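Local coordinates for multidomain protein including DUF1735 (PDB 3SOT) that is of unknown function but joins a DUF4973 domain, probably of the immunoglobulin-like E-set type, to a BT_3044-like C-terminal domain in a mostly beta-stranded chain, at residues P249-T254 against R267-M272; T86-D91 against F114-I119. All coordinates share one frame; numbering follows the deposited sequence.

The two contacts belong to different family regions of one largely beta chain and lie on opposite sides of its centre. Contact 2 comes first in sequence, within the DUF4973 region, and brings a loop after strand 85-87 of the mixed sheet against the end of strand 107-115 of the four-stranded antiparallel sheet. Contact 1 follows in the BT_3044-like region, where strands 244-257 and 264-279 form a hairpin in the large antiparallel sheet. Their centres are about 29 Å apart and their nearest atoms about 18 Å. Contact 1 joins two strands within one sheet by backbone bonds, whereas contact 2 packs side chains between elements of two sheets, so each belongs to its own region.

Contact 1 of 2, residues P249-T254 against R267-M272; sequences PTYSST and RYVQIM
T250, S252 and T254 pair with M272, Q270 and Y268 as the hydrogen-bonded pairs of an antiparallel beta hairpin, each pair closed by two backbone N-H...O bonds. The bond from M272 N to T250 O is 2.8 Å long and nearly straight, 172° at the hydrogen. Y251 with I271 and S253 with V269 are the intervening non-hydrogen-bonded pairs, their side chains emerging on the other face. On the face of T250 and S252, the selenomethionine M272 bends back over the neighbouring strand: with CG anti to its carbonyl carbon (chi1 -70°) and further bends along the chain, its CE rests 3.8 Å from T250 OG1 and 3.7 Å from S252 N. The extended Q270 chain runs past S252 OG, which lies 3.6 Å from Q270 OE1, too far for a hydrogen bond, and Q270 NE2 bonds weakly with S299 OG. Farther along, the methyl CG2 of T254 meets CB of Y268 at 3.9 Å, while T254 O approaches the Y268 ring at its edge. On the reverse face, CB of Y251 rests against CG2 of I271 at 3.8 Å, and the Y251 ring leads away from the partner strand, V269 CG1 lying obliquely to it. Y251 OH donates a hydrogen bond to K225 O beyond the hairpin, and its ring meets F224 edge-to-face. Strand 292-307 continues the sheet beside 264-279 through backbone bonds from R267, V269 and I271. P249 bonds by its backbone with L230 and Y251 with G228, while F224 of strand 219-224 and L230 of strand 230-234 cover the Y251, V269 and I271 face.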
loop_
_atom_site.group_PDB
_atom_site.type_symbol
_atom_site.label_atom_id
_atom_site.label_comp_id
_atom_site.label_asym_id
_atom_site.label_seq_id
_atom_site.Cartn_x
_atom_site.Cartn_y
_atom_site.Cartn_z
ATOM N N PRO A 249 -1.178 -1.594 34.325
ATOM C CA PRO A 249 -2.235 -1.267 33.360
ATOM C C PRO A 249 -3.635 -1.598 33.917
ATOM O O PRO A 249 -3.830 -2.556 34.701
ATOM C CB PRO A 249 -1.886 -2.132 32.160
ATOM C CG PRO A 249 -1.185 -3.336 32.745
ATOM C CD PRO A 249 -0.459 -2.833 33.950
ATOM N N THR A 250 -4.616 -0.757 33.542
ATOM C CA THR A 250 -5.999 -0.868 34.011
ATOM C C THR A 250 -6.999 -0.818 32.839
ATOM O O THR A 250 -6.639 -0.537 31.701
ATOM C CB THR A 250 -6.303 0.252 35.018
ATOM O OG1 THR A 250 -6.030 1.504 34.408
ATOM C CG2 THR A 250 -5.483 0.127 36.312
ATOM N N TYR A 251 -8.247 -1.168 33.127
ATOM C CA TYR A 251 -9.322 -1.137 32.150
ATOM C C TYR A 251 -10.603 -0.667 32.827
ATOM O O TYR A 251 -10.809 -0.929 34.021
ATOM C CB TYR A 251 -9.518 -2.496 31.466
ATOM C CG TYR A 251 -10.280 -3.546 32.252
ATOM C CD1 TYR A 251 -9.626 -4.382 33.156
ATOM C CD2 TYR A 251 -11.626 -3.788 32.001
ATOM C CE1 TYR A 251 -10.307 -5.401 33.827
ATOM C CE2 TYR A 251 -12.318 -4.796 32.670
ATOM C CZ TYR A 251 -11.653 -5.606 33.579
ATOM O OH TYR A 251 -12.342 -6.596 34.238
ATOM N N SER A 252 -11.435 0.064 32.079
ATOM C CA SER A 252 -12.730 0.517 32.582
ATOM C C SER A 252 -13.805 0.143 31.579
ATOM O O SER A 252 -13.619 0.273 30.362
ATOM C CB SER A 252 -12.748 2.014 32.891
ATOM O OG SER A 252 -12.680 2.825 31.732
ATOM N N SER A 253 -14.893 -0.408 32.095
ATOM C CA SER A 253 -16.015 -0.841 31.288
ATOM C C SER A 253 -17.228 0.024 31.651
ATOM O O SER A 253 -17.598 0.107 32.822
ATOM C CB SER A 253 -16.268 -2.329 31.493
ATOM O OG SER A 253 -17.203 -2.815 30.545
ATOM N N THR A 254 -17.756 0.768 30.665
ATOM C CA THR A 254 -18.872 1.689 30.859
ATOM C C THR A 254 -19.927 1.451 29.762
ATOM O O THR A 254 -19.648 0.845 28.726
ATOM C CB THR A 254 -18.379 3.163 30.891
ATOM O OG1 THR A 254 -19.452 3.988 31.327
ATOM C CG2 THR A 254 -17.889 3.677 29.563
ATOM N N ARG A 267 -21.536 -0.397 24.571
ATOM C CA ARG A 267 -20.620 -0.926 25.566
ATOM C C ARG A 267 -19.224 -0.548 25.221
ATOM O O ARG A 267 -18.727 -0.927 24.149
ATOM C CB ARG A 267 -20.728 -2.447 25.718
ATOM C CG ARG A 267 -21.881 -2.900 26.608
ATOM C CD ARG A 267 -21.686 -4.350 27.001
ATOM N NE ARG A 267 -22.569 -4.739 28.098
ATOM C CZ ARG A 267 -23.693 -5.435 27.960
ATOM N NH1 ARG A 267 -24.060 -5.884 26.770
ATOM N NH2 ARG A 267 -24.429 -5.734 29.023
ATOM N N TYR A 268 -18.570 0.200 26.136
ATOM C CA TYR A 268 -17.181 0.612 25.948
ATOM C C TYR A 268 -16.265 -0.073 26.944
ATOM O O TYR A 268 -16.575 -0.135 28.140
ATOM C CB TYR A 268 -17.015 2.135 26.083
ATOM C CG TYR A 268 -17.877 2.964 25.164
ATOM C CD1 TYR A 268 -17.411 3.362 23.914
ATOM C CD2 TYR A 268 -19.129 3.412 25.567
ATOM C CE1 TYR A 268 -18.193 4.144 23.067
ATOM C CE2 TYR A 268 -19.928 4.170 24.721
ATOM C CZ TYR A 268 -19.458 4.532 23.470
ATOM O OH TYR A 268 -20.225 5.293 22.639
ATOM N N VAL A 269 -15.115 -0.554 26.446
ATOM C CA VAL A 269 -14.040 -1.161 27.234
ATOM C C VAL A 269 -12.787 -0.379 26.901
ATOM O O VAL A 269 -12.263 -0.496 25.796
ATOM C CB VAL A 269 -13.886 -2.691 27.007
ATOM C CG1 VAL A 269 -12.703 -3.251 27.785
ATOM C CG2 VAL A 269 -15.167 -3.437 27.370
ATOM N N GLN A 270 -12.359 0.485 27.834
ATOM C CA GLN A 270 -11.155 1.312 27.685
ATOM C C GLN A 270 -9.985 0.657 28.408
ATOM O O GLN A 270 -10.099 0.381 29.599
ATOM C CB GLN A 270 -11.405 2.737 28.228
ATOM C CG GLN A 270 -10.216 3.683 28.060
ATOM C CD GLN A 270 -10.495 5.066 28.583
ATOM O OE1 GLN A 270 -11.100 5.266 29.633
ATOM N NE2 GLN A 270 -9.986 6.062 27.912
ATOM N N ILE A 271 -8.875 0.416 27.719
ATOM C CA ILE A 271 -7.697 -0.171 28.350
ATOM C C ILE A 271 -6.576 0.891 28.344
ATOM O O ILE A 271 -6.264 1.509 27.309
ATOM C CB ILE A 271 -7.244 -1.523 27.725
ATOM C CG1 ILE A 271 -6.687 -1.369 26.284
ATOM C CG2 ILE A 271 -8.383 -2.552 27.807
ATOM C CD1 ILE A 271 -6.136 -2.647 25.672
HETATM N N MSE A 272 -5.994 1.090 29.539
HETATM C CA MSE A 272 -4.946 2.067 29.836
HETATM C C MSE A 272 -3.662 1.355 30.222
HETATM O O MSE A 272 -3.640 0.586 31.178
HETATM C CB MSE A 272 -5.428 2.984 30.949
HETATM C CG MSE A 272 -6.528 3.894 30.484
HETATM SE SE MSE A 272 -7.696 4.252 31.912
HETATM C CE MSE A 272 -8.740 2.590 31.966
#

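Contact 2 of 2, residues T86-D91 against F114-I119; sequences TEMEED and FNLQDI
M88 and F114 form a Met-aromatic contact where the two sheets of this probably immunoglobulin-like, E-set-type domain face each other. M88, a selenomethionine in the loop after strand 85-87, has CG anti to its backbone N (chi1 -171°) and bends at the next bond, which puts SE and CE beside the F114 ring. M88 SE lies 5.0 Å from the centroid of the F114 ring, obliquely placed at 67° from the ring normal. The terminal methyl CE lies 3.6 Å from F114 CD1. V154, I29 and V31 of the mixed sheet also border F114, so an alanine here would probably leave M88 without its aromatic partner and open a gap between the sheets. The N115 amide lies near the D91 backbone, with ND2 4.1 Å from D91 O, too long for a hydrogen bond, and the N115 backbone hydrogen-bonds with that of K92. L116 returns to the interior, and its CD2 packs 3.9 Å from M88 CE, the two side chains crossing at about a right angle. The chain then reverses through a type II beta turn from L116 to I119, with D118 at positive phi (64°) and a 3.1 Å bond from I119 N to L116 O. The turn places I119 so that its CD1 touches the same methyl, beside W125 of strand 124-133. M88 CE is thereby met by three apolar residues, the last through I119 CD1 at 3.9 Å.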
loop_
_atom_site.group_PDB
_atom_site.type_symbol
_atom_site.label_atom_id
_atom_site.label_comp_id
_atom_site.label_asym_id
_atom_site.label_seq_id
_atom_site.Cartn_x
_atom_site.Cartn_y
_atom_site.Cartn_z
ATOM N N THR A 86 -6.315 -19.183 5.956
ATOM C CA THR A 86 -5.822 -20.511 6.294
ATOM C C THR A 86 -7.016 -21.437 6.504
ATOM O O THR A 86 -7.988 -21.067 7.175
ATOM C CB THR A 86 -4.915 -20.437 7.525
ATOM O OG1 THR A 86 -3.879 -19.486 7.282
ATOM C CG2 THR A 86 -4.296 -21.767 7.881
ATOM N N GLU A 87 -6.950 -22.632 5.907
ATOM C CA GLU A 87 -8.024 -23.602 6.074
ATOM C C GLU A 87 -8.043 -24.030 7.518
ATOM O O GLU A 87 -6.990 -24.317 8.090
ATOM C CB GLU A 87 -7.871 -24.800 5.127
ATOM C CG GLU A 87 -9.035 -25.761 5.200
ATOM C CD GLU A 87 -8.853 -27.080 4.488
ATOM O OE1 GLU A 87 -8.031 -27.157 3.544
ATOM O OE2 GLU A 87 -9.552 -28.043 4.876
HETATM N N MSE A 88 -9.226 -24.022 8.120
HETATM C CA MSE A 88 -9.380 -24.385 9.509
HETATM C C MSE A 88 -8.955 -25.833 9.729
HETATM O O MSE A 88 -9.211 -26.700 8.882
HETATM C CB MSE A 88 -10.824 -24.158 9.954
HETATM C CG MSE A 88 -10.997 -24.303 11.442
HETATM SE SE MSE A 88 -12.329 -23.125 12.023
HETATM C CE MSE A 88 -12.176 -23.407 13.884
ATOM N N GLU A 89 -8.253 -26.049 10.867
ATOM C CA GLU A 89 -7.732 -27.331 11.354
ATOM C C GLU A 89 -8.889 -28.285 11.635
ATOM O O GLU A 89 -9.852 -27.873 12.285
ATOM C CB GLU A 89 -6.886 -27.113 12.630
ATOM C CG GLU A 89 -5.706 -26.170 12.485
ATOM C CD GLU A 89 -5.119 -25.684 13.799
ATOM O OE1 GLU A 89 -5.841 -24.987 14.558
ATOM O OE2 GLU A 89 -3.907 -25.914 14.022
ATOM N N GLU A 90 -8.790 -29.545 11.174
ATOM C CA GLU A 90 -9.826 -30.580 11.316
ATOM C C GLU A 90 -10.174 -30.882 12.783
ATOM O O GLU A 90 -11.314 -31.282 13.061
ATOM C CB GLU A 90 -9.385 -31.884 10.638
ATOM C CG GLU A 90 -9.193 -31.729 9.136
ATOM C CD GLU A 90 -8.650 -32.918 8.368
ATOM O OE1 GLU A 90 -8.727 -34.063 8.878
ATOM O OE2 GLU A 90 -8.167 -32.697 7.232
ATOM N N ASP A 91 -9.218 -30.674 13.708
ATOM C CA ASP A 91 -9.403 -30.919 15.140
ATOM C C ASP A 91 -10.253 -29.815 15.831
ATOM O O ASP A 91 -10.720 -30.035 16.957
ATOM C CB ASP A 91 -8.039 -31.026 15.854
ATOM C CG ASP A 91 -7.208 -29.755 15.876
ATOM O OD1 ASP A 91 -6.449 -29.528 14.908
ATOM O OD2 ASP A 91 -7.283 -29.011 16.887
ATOM N N PHE A 114 -17.728 -26.200 17.009
ATOM C CA PHE A 114 -16.339 -25.777 17.101
ATOM C C PHE A 114 -15.779 -26.056 18.474
ATOM O O PHE A 114 -16.503 -25.986 19.463
ATOM C CB PHE A 114 -16.167 -24.272 16.781
ATOM C CG PHE A 114 -16.569 -23.828 15.396
ATOM C CD1 PHE A 114 -15.722 -24.033 14.306
ATOM C CD2 PHE A 114 -17.756 -23.128 15.186
ATOM C CE1 PHE A 114 -16.092 -23.600 13.023
ATOM C CE2 PHE A 114 -18.117 -22.687 13.907
ATOM C CZ PHE A 114 -17.279 -22.915 12.838
ATOM N N ASN A 115 -14.489 -26.397 18.511
ATOM C CA ASN A 115 -13.651 -26.551 19.694
ATOM C C ASN A 115 -12.528 -25.566 19.519
ATOM O O ASN A 115 -11.554 -25.856 18.813
ATOM C CB ASN A 115 -13.177 -27.997 19.912
ATOM C CG ASN A 115 -12.171 -28.089 21.044
ATOM O OD1 ASN A 115 -12.492 -27.853 22.229
ATOM N ND2 ASN A 115 -10.910 -28.345 20.680
ATOM N N LEU A 116 -12.709 -24.361 20.058
ATOM C CA LEU A 116 -11.767 -23.267 19.819
ATOM C C LEU A 116 -10.665 -23.190 20.882
ATOM O O LEU A 116 -9.846 -22.281 20.806
ATOM C CB LEU A 116 -12.520 -21.918 19.774
ATOM C CG LEU A 116 -13.675 -21.795 18.788
ATOM C CD1 LEU A 116 -14.502 -20.571 19.102
ATOM C CD2 LEU A 116 -13.201 -21.870 17.324
ATOM N N GLN A 117 -10.597 -24.138 21.825
ATOM C CA GLN A 117 -9.546 -24.113 22.850
ATOM C C GLN A 117 -8.163 -24.094 22.200
ATOM O O GLN A 117 -7.885 -24.928 21.330
ATOM C CB GLN A 117 -9.661 -25.305 23.811
ATOM C CG GLN A 117 -8.666 -25.233 24.964
ATOM C CD GLN A 117 -8.849 -26.298 26.015
ATOM O OE1 GLN A 117 -9.961 -26.774 26.297
ATOM N NE2 GLN A 117 -7.763 -26.613 26.701
ATOM N N ASP A 118 -7.337 -23.082 22.589
ATOM C CA ASP A 118 -5.946 -22.830 22.176
ATOM C C ASP A 118 -5.838 -22.527 20.662
ATOM O O ASP A 118 -4.811 -22.829 20.057
ATOM C CB ASP A 118 -5.042 -24.033 22.536
ATOM C CG ASP A 118 -5.055 -24.406 24.013
ATOM O OD1 ASP A 118 -4.863 -23.495 24.859
ATOM O OD2 ASP A 118 -5.217 -25.619 24.324
ATOM N N ILE A 119 -6.848 -21.891 20.055
ATOM C CA ILE A 119 -6.773 -21.549 18.634
ATOM C C ILE A 119 -5.838 -20.332 18.457
ATOM O O ILE A 119 -5.949 -19.363 19.222
ATOM C CB ILE A 119 -8.164 -21.296 18.012
ATOM C CG1 ILE A 119 -8.062 -21.230 16.469
ATOM C CG2 ILE A 119 -8.856 -20.062 18.626
ATOM C CD1 ILE A 119 -9.328 -21.422 15.727
#